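Local coordinates for protein 1-carboxybiuret hydrolase subunit AtzE (Pseudomonas sp., PDB 6C62) that hydrolyses 1-carboxybiuret to urea-1,3-dicarboxylate and ammonia, a step in the bacterial degradation of the herbicide atrazine, at residues S286-R298 and Y353-L367. Sequence-based numbering, arbitrary orientation.
Sequences SEVVMWPDAEIGR and YRDKVNALFRDWDIL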
loop_
_atom_site.group_PDB
_atom_site.type_symbol
_atom_site.label_atom_id
_atom_site.label_comp_id
_atom_site.label_asym_id
_atom_site.label_seq_id
_atom_site.Cartn_x
_atom_site.Cartn_y
_atom_site.Cartn_z
ATOM N N SER A 286 -26.795 -0.848 26.521
ATOM C CA SER A 286 -26.562 -1.693 27.726
ATOM C C SER A 286 -25.668 -2.884 27.491
ATOM O O SER A 286 -25.004 -3.315 28.432
ATOM C CB SER A 286 -27.864 -2.165 28.321
ATOM O OG SER A 286 -28.707 -2.646 27.291
ATOM N N GLU A 287 -25.600 -3.383 26.257
ATOM C CA GLU A 287 -24.729 -4.493 25.922
ATOM C C GLU A 287 -23.252 -4.105 25.860
ATOM O O GLU A 287 -22.906 -3.070 25.301
ATOM C CB GLU A 287 -25.147 -5.098 24.614
ATOM C CG GLU A 287 -26.043 -6.299 24.779
ATOM C CD GLU A 287 -26.411 -6.904 23.445
ATOM O OE1 GLU A 287 -25.581 -7.709 22.919
ATOM O OE2 GLU A 287 -27.527 -6.551 22.954
ATOM N N VAL A 288 -22.406 -4.934 26.451
ATOM C CA VAL A 288 -20.951 -4.791 26.384
ATOM C C VAL A 288 -20.495 -5.586 25.141
ATOM O O VAL A 288 -20.908 -6.714 24.935
ATOM C CB VAL A 288 -20.293 -5.250 27.681
ATOM C CG1 VAL A 288 -18.776 -5.310 27.547
ATOM C CG2 VAL A 288 -20.699 -4.335 28.834
ATOM N N VAL A 289 -19.706 -4.968 24.288
ATOM C CA VAL A 289 -19.287 -5.521 23.009
ATOM C C VAL A 289 -17.727 -5.564 23.008
ATOM O O VAL A 289 -17.074 -4.612 23.452
ATOM C CB VAL A 289 -19.718 -4.572 21.877
ATOM C CG1 VAL A 289 -19.229 -5.035 20.523
ATOM C CG2 VAL A 289 -21.189 -4.416 21.865
ATOM N N MET A 290 -17.135 -6.653 22.505
ATOM C CA MET A 290 -15.674 -6.715 22.352
ATOM C C MET A 290 -15.279 -6.239 20.950
ATOM O O MET A 290 -15.806 -6.685 19.971
ATOM C CB MET A 290 -15.134 -8.113 22.648
ATOM C CG MET A 290 -15.555 -8.548 24.075
ATOM S SD MET A 290 -14.948 -7.427 25.412
ATOM C CE MET A 290 -13.372 -8.266 25.610
ATOM N N TRP A 291 -14.350 -5.307 20.897
ATOM C CA TRP A 291 -13.758 -4.847 19.639
ATOM C C TRP A 291 -12.737 -5.922 19.248
ATOM O O TRP A 291 -12.004 -6.427 20.112
ATOM C CB TRP A 291 -13.093 -3.506 19.883
ATOM C CG TRP A 291 -12.504 -2.828 18.671
ATOM C CD1 TRP A 291 -11.254 -2.993 18.204
ATOM C CD2 TRP A 291 -13.105 -1.844 17.860
ATOM N NE1 TRP A 291 -11.039 -2.182 17.143
ATOM C CE2 TRP A 291 -12.169 -1.473 16.895
ATOM C CE3 TRP A 291 -14.350 -1.236 17.850
ATOM C CZ2 TRP A 291 -12.415 -0.526 15.940
ATOM C CZ3 TRP A 291 -14.625 -0.289 16.867
ATOM C CH2 TRP A 291 -13.657 0.065 15.919
ATOM N N PRO A 292 -12.710 -6.333 17.977
ATOM C CA PRO A 292 -11.725 -7.367 17.613
ATOM C C PRO A 292 -10.227 -6.923 17.727
ATOM O O PRO A 292 -9.836 -5.869 17.193
ATOM C CB PRO A 292 -12.106 -7.662 16.154
ATOM C CG PRO A 292 -12.554 -6.322 15.644
ATOM C CD PRO A 292 -13.433 -5.862 16.785
ATOM N N ASP A 293 -9.422 -7.713 18.406
ATOM C CA ASP A 293 -7.978 -7.568 18.421
ATOM C C ASP A 293 -7.523 -6.142 18.749
ATOM O O ASP A 293 -6.616 -5.616 18.096
ATOM C CB ASP A 293 -7.388 -7.937 17.041
ATOM C CG ASP A 293 -7.601 -9.400 16.658
ATOM O OD1 ASP A 293 -7.721 -10.249 17.567
ATOM O OD2 ASP A 293 -7.642 -9.699 15.438
ATOM N N ALA A 294 -8.096 -5.528 19.761
ATOM C CA ALA A 294 -7.884 -4.057 19.956
ATOM C C ALA A 294 -6.430 -3.746 20.294
ATOM O O ALA A 294 -5.859 -2.803 19.743
ATOM C CB ALA A 294 -8.795 -3.526 21.037
ATOM N N GLU A 295 -5.840 -4.537 21.180
ATOM C CA GLU A 295 -4.488 -4.297 21.585
ATOM C C GLU A 295 -3.504 -4.498 20.387
ATOM O O GLU A 295 -2.494 -3.803 20.298
ATOM C CB GLU A 295 -4.078 -5.231 22.718
ATOM C CG GLU A 295 -2.662 -4.992 23.201
ATOM C CD GLU A 295 -2.276 -5.788 24.452
ATOM O OE1 GLU A 295 -2.906 -6.846 24.723
ATOM O OE2 GLU A 295 -1.326 -5.328 25.137
ATOM N N ILE A 296 -3.811 -5.434 19.504
ATOM C CA ILE A 296 -2.954 -5.718 18.339
ATOM C C ILE A 296 -3.184 -4.624 17.303
ATOM O O ILE A 296 -2.245 -4.244 16.590
ATOM C CB ILE A 296 -3.272 -7.084 17.668
ATOM C CG1 ILE A 296 -3.337 -8.227 18.678
ATOM C CG2 ILE A 296 -2.288 -7.409 16.553
ATOM C CD1 ILE A 296 -2.190 -8.362 19.566
ATOM N N GLY A 297 -4.423 -4.125 17.194
ATOM C CA GLY A 297 -4.750 -2.975 16.349
ATOM C C GLY A 297 -3.899 -1.762 16.745
ATOM O O GLY A 297 -3.322 -1.114 15.893
ATOM N N ARG A 298 -3.782 -1.496 18.048
ATOM C CA ARG A 298 -2.915 -0.454 18.516
ATOM C C ARG A 298 -1.449 -0.713 18.135
ATOM O O ARG A 298 -0.730 0.224 17.693
ATOM C CB ARG A 298 -3.025 -0.241 20.025
ATOM C CG ARG A 298 -1.887 0.697 20.557
ATOM C CD ARG A 298 -2.128 1.206 21.914
ATOM N NE ARG A 298 -1.048 2.100 22.283
ATOM C CZ ARG A 298 0.118 1.728 22.834
ATOM N NH1 ARG A 298 0.396 0.457 23.136
ATOM N NH2 ARG A 298 1.005 2.658 23.090
ATOM N N TYR A 353 -7.754 -7.017 10.068
ATOM C CA TYR A 353 -8.390 -6.081 10.994
ATOM C C TYR A 353 -9.534 -5.366 10.348
ATOM O O TYR A 353 -10.601 -5.266 10.972
ATOM C CB TYR A 353 -7.346 -5.116 11.525
ATOM C CG TYR A 353 -7.712 -4.246 12.672
ATOM C CD1 TYR A 353 -7.851 -4.777 13.926
ATOM C CD2 TYR A 353 -7.823 -2.865 12.520
ATOM C CE1 TYR A 353 -8.148 -4.007 15.024
ATOM C CE2 TYR A 353 -8.115 -2.069 13.605
ATOM C CZ TYR A 353 -8.272 -2.666 14.882
ATOM O OH TYR A 353 -8.501 -1.892 15.961
ATOM N N ARG A 354 -9.326 -4.816 9.141
ATOM C CA ARG A 354 -10.391 -4.138 8.377
ATOM C C ARG A 354 -11.591 -5.090 8.211
ATOM O O ARG A 354 -12.728 -4.706 8.520
ATOM C CB ARG A 354 -9.899 -3.696 6.990
ATOM C CG ARG A 354 -10.947 -3.076 6.090
ATOM C CD ARG A 354 -10.316 -2.497 4.818
ATOM N NE ARG A 354 -9.632 -3.493 4.036
ATOM C CZ ARG A 354 -8.609 -3.237 3.225
ATOM N NH1 ARG A 354 -8.208 -1.998 3.003
ATOM N NH2 ARG A 354 -7.995 -4.232 2.566
ATOM N N ASP A 355 -11.317 -6.319 7.794
ATOM C CA ASP A 355 -12.392 -7.312 7.637
ATOM C C ASP A 355 -13.158 -7.521 8.969
ATOM O O ASP A 355 -14.389 -7.551 8.950
ATOM C CB ASP A 355 -11.881 -8.651 7.087
ATOM C CG ASP A 355 -11.437 -8.586 5.614
ATOM O OD1 ASP A 355 -11.855 -7.650 4.862
ATOM O OD2 ASP A 355 -10.656 -9.511 5.171
ATOM N N LYS A 356 -12.438 -7.643 10.086
ATOM C CA LYS A 356 -13.082 -7.921 11.385
ATOM C C LYS A 356 -13.870 -6.730 11.911
ATOM O O LYS A 356 -14.938 -6.867 12.490
ATOM C CB LYS A 356 -12.055 -8.344 12.428
ATOM C CG LYS A 356 -11.390 -9.705 12.154
ATOM C CD LYS A 356 -10.445 -10.035 13.276
ATOM C CE LYS A 356 -9.920 -11.433 13.134
ATOM N NZ LYS A 356 -9.301 -11.796 14.440
ATOM N N VAL A 357 -13.330 -5.520 11.739
ATOM C CA VAL A 357 -14.041 -4.328 12.134
ATOM C C VAL A 357 -15.310 -4.097 11.287
ATOM O O VAL A 357 -16.385 -3.781 11.846
ATOM C CB VAL A 357 -13.105 -3.081 12.190
ATOM C CG1 VAL A 357 -13.895 -1.814 12.440
ATOM C CG2 VAL A 357 -12.077 -3.273 13.301
ATOM N N ASN A 358 -15.210 -4.190 9.971
ATOM C CA ASN A 358 -16.412 -4.087 9.112
ATOM C C ASN A 358 -17.471 -5.160 9.461
ATOM O O ASN A 358 -18.669 -4.880 9.421
ATOM C CB ASN A 358 -16.040 -4.124 7.615
ATOM C CG ASN A 358 -15.373 -2.815 7.158
ATOM O OD1 ASN A 358 -15.763 -1.731 7.580
ATOM N ND2 ASN A 358 -14.413 -2.914 6.255
ATOM N N ALA A 359 -17.027 -6.347 9.829
ATOM C CA ALA A 359 -17.937 -7.411 10.248
ATOM C C ALA A 359 -18.621 -7.097 11.575
ATOM O O ALA A 359 -19.831 -7.317 11.715
ATOM C CB ALA A 359 -17.245 -8.784 10.293
ATOM N N LEU A 360 -17.879 -6.548 12.531
ATOM C CA LEU A 360 -18.413 -6.101 13.814
ATOM C C LEU A 360 -19.544 -5.100 13.594
ATOM O O LEU A 360 -20.589 -5.203 14.246
ATOM C CB LEU A 360 -17.352 -5.372 14.652
ATOM C CG LEU A 360 -17.886 -4.863 16.012
ATOM C CD1 LEU A 360 -18.317 -6.010 16.862
ATOM C CD2 LEU A 360 -16.785 -4.142 16.742
ATOM N N PHE A 361 -19.343 -4.139 12.682
ATOM C CA PHE A 361 -20.382 -3.158 12.392
ATOM C C PHE A 361 -21.581 -3.618 11.556
ATOM O O PHE A 361 -22.487 -2.845 11.323
ATOM C CB PHE A 361 -19.791 -1.885 11.810
ATOM C CG PHE A 361 -19.201 -0.998 12.835
ATOM C CD1 PHE A 361 -20.022 -0.266 13.685
ATOM C CD2 PHE A 361 -17.832 -0.874 12.966
ATOM C CE1 PHE A 361 -19.482 0.592 14.652
ATOM C CE2 PHE A 361 -17.309 -0.023 13.943
ATOM C CZ PHE A 361 -18.138 0.699 14.799
ATOM N N ARG A 362 -21.591 -4.865 11.104
ATOM C CA ARG A 362 -22.820 -5.463 10.602
ATOM C C ARG A 362 -23.835 -5.721 11.721
ATOM O O ARG A 362 -24.987 -5.910 11.444
ATOM C CB ARG A 362 -22.498 -6.730 9.758
ATOM C CG ARG A 362 -21.816 -6.310 8.458
ATOM C CD ARG A 362 -21.873 -7.352 7.365
ATOM N NE ARG A 362 -20.736 -8.279 7.424
ATOM C CZ ARG A 362 -19.500 -8.045 6.919
ATOM N NH1 ARG A 362 -18.558 -8.978 7.049
ATOM N NH2 ARG A 362 -19.176 -6.875 6.328
ATOM N N ASP A 363 -23.416 -5.754 12.973
ATOM C CA ASP A 363 -24.281 -6.028 14.109
ATOM C C ASP A 363 -24.544 -4.770 14.963
ATOM O O ASP A 363 -25.351 -4.833 15.868
ATOM C CB ASP A 363 -23.658 -7.110 14.984
ATOM C CG ASP A 363 -23.331 -8.440 14.182
ATOM O OD1 ASP A 363 -24.012 -8.777 13.195
ATOM O OD2 ASP A 363 -22.363 -9.141 14.508
ATOM N N TRP A 364 -23.863 -3.638 14.696
ATOM C CA TRP A 364 -23.915 -2.479 15.592
ATOM C C TRP A 364 -23.936 -1.233 14.739
ATOM O O TRP A 364 -23.290 -1.217 13.668
ATOM C CB TRP A 364 -22.731 -2.464 16.557
ATOM C CG TRP A 364 -22.729 -3.619 17.445
ATOM C CD1 TRP A 364 -22.017 -4.779 17.298
ATOM C CD2 TRP A 364 -23.539 -3.806 18.608
ATOM N NE1 TRP A 364 -22.322 -5.673 18.323
ATOM C CE2 TRP A 364 -23.253 -5.090 19.128
ATOM C CE3 TRP A 364 -24.476 -2.991 19.284
ATOM C CZ2 TRP A 364 -23.862 -5.585 20.292
ATOM C CZ3 TRP A 364 -25.073 -3.468 20.440
ATOM C CH2 TRP A 364 -24.785 -4.746 20.925
ATOM N N ASP A 365 -24.688 -0.212 15.194
ATOM C CA ASP A 365 -24.709 1.094 14.522
ATOM C C ASP A 365 -23.692 2.075 15.145
ATOM O O ASP A 365 -22.969 2.763 14.411
ATOM C CB ASP A 365 -26.109 1.677 14.533
ATOM C CG ASP A 365 -27.099 0.758 13.802
ATOM O OD1 ASP A 365 -26.874 0.596 12.600
ATOM O OD2 ASP A 365 -28.012 0.107 14.439
ATOM N N ILE A 366 -23.653 2.113 16.479
ATOM C CA ILE A 366 -22.731 2.988 17.229
ATOM C C ILE A 366 -22.117 2.195 18.385
ATOM O O ILE A 366 -22.832 1.403 19.048
ATOM C CB ILE A 366 -23.474 4.228 17.742
ATOM C CG1 ILE A 366 -23.910 5.110 16.615
ATOM C CG2 ILE A 366 -22.596 5.090 18.622
ATOM C CD1 ILE A 366 -25.218 5.733 16.903
ATOM N N LEU A 367 -20.828 2.395 18.628
ATOM C CA LEU A 367 -20.139 1.821 19.784
ATOM C C LEU A 367 -19.506 2.933 20.587
ATOM O O LEU A 367 -18.994 3.895 20.005
ATOM C CB LEU A 367 -19.105 0.772 19.373
ATOM C CG LEU A 367 -19.733 -0.441 18.630
ATOM C CD1 LEU A 367 -18.677 -1.298 17.957
ATOM C CD2 LEU A 367 -20.506 -1.317 19.612
#
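W291 reaches in among V357, L360, F361 and L367, its large indole the main bump that segment 353-367 receives. Its CG lies anti to the backbone N (chi1 -176°), which carries the ring in between helix 340-360 and strand 366-370. V357 CG2 lies 3.8 Å from W291 CZ2, while F361 CE2 reaches W291 CZ3 at the far end of the ring. At the other edge, W291 NE1 donates to Y353 OH over 2.8 Å, a nearly straight bond (170°) in the plane of the indole; the same hydroxyl also pairs with the P403 carbonyl. With the indole cut back to an alanine, its N-H to Y353 OH is gone, and a gap is likely to open between V357 and F361.

P292, compact and rigid, lies against the helix: its CG meets V357 CG2, and its CD is 3.8 Å from L360 CD2. L360 is forked, so that its other branch, CD1, meets V289 CG1. V289 CG2 sits over one face of W364, 3.6 Å from the centroid of its six-membered ring, a CH-pi contact. At the other end, G297 CA rests over a face of the Y353 ring, where the absence of a side chain permits the close approach.

This joins helix 340-360 to strand 288-289, outermost in the amidase's mixed sheet within this chain, and to helix 294-312, away from the likely catalytic residues. Apolar shape and burial probably give most of the hold, the N-H bond orients the indole, and the solvent-side K356 NZ to D293 OD2 salt bridge (2.9 Å) probably adds little beyond a clasp.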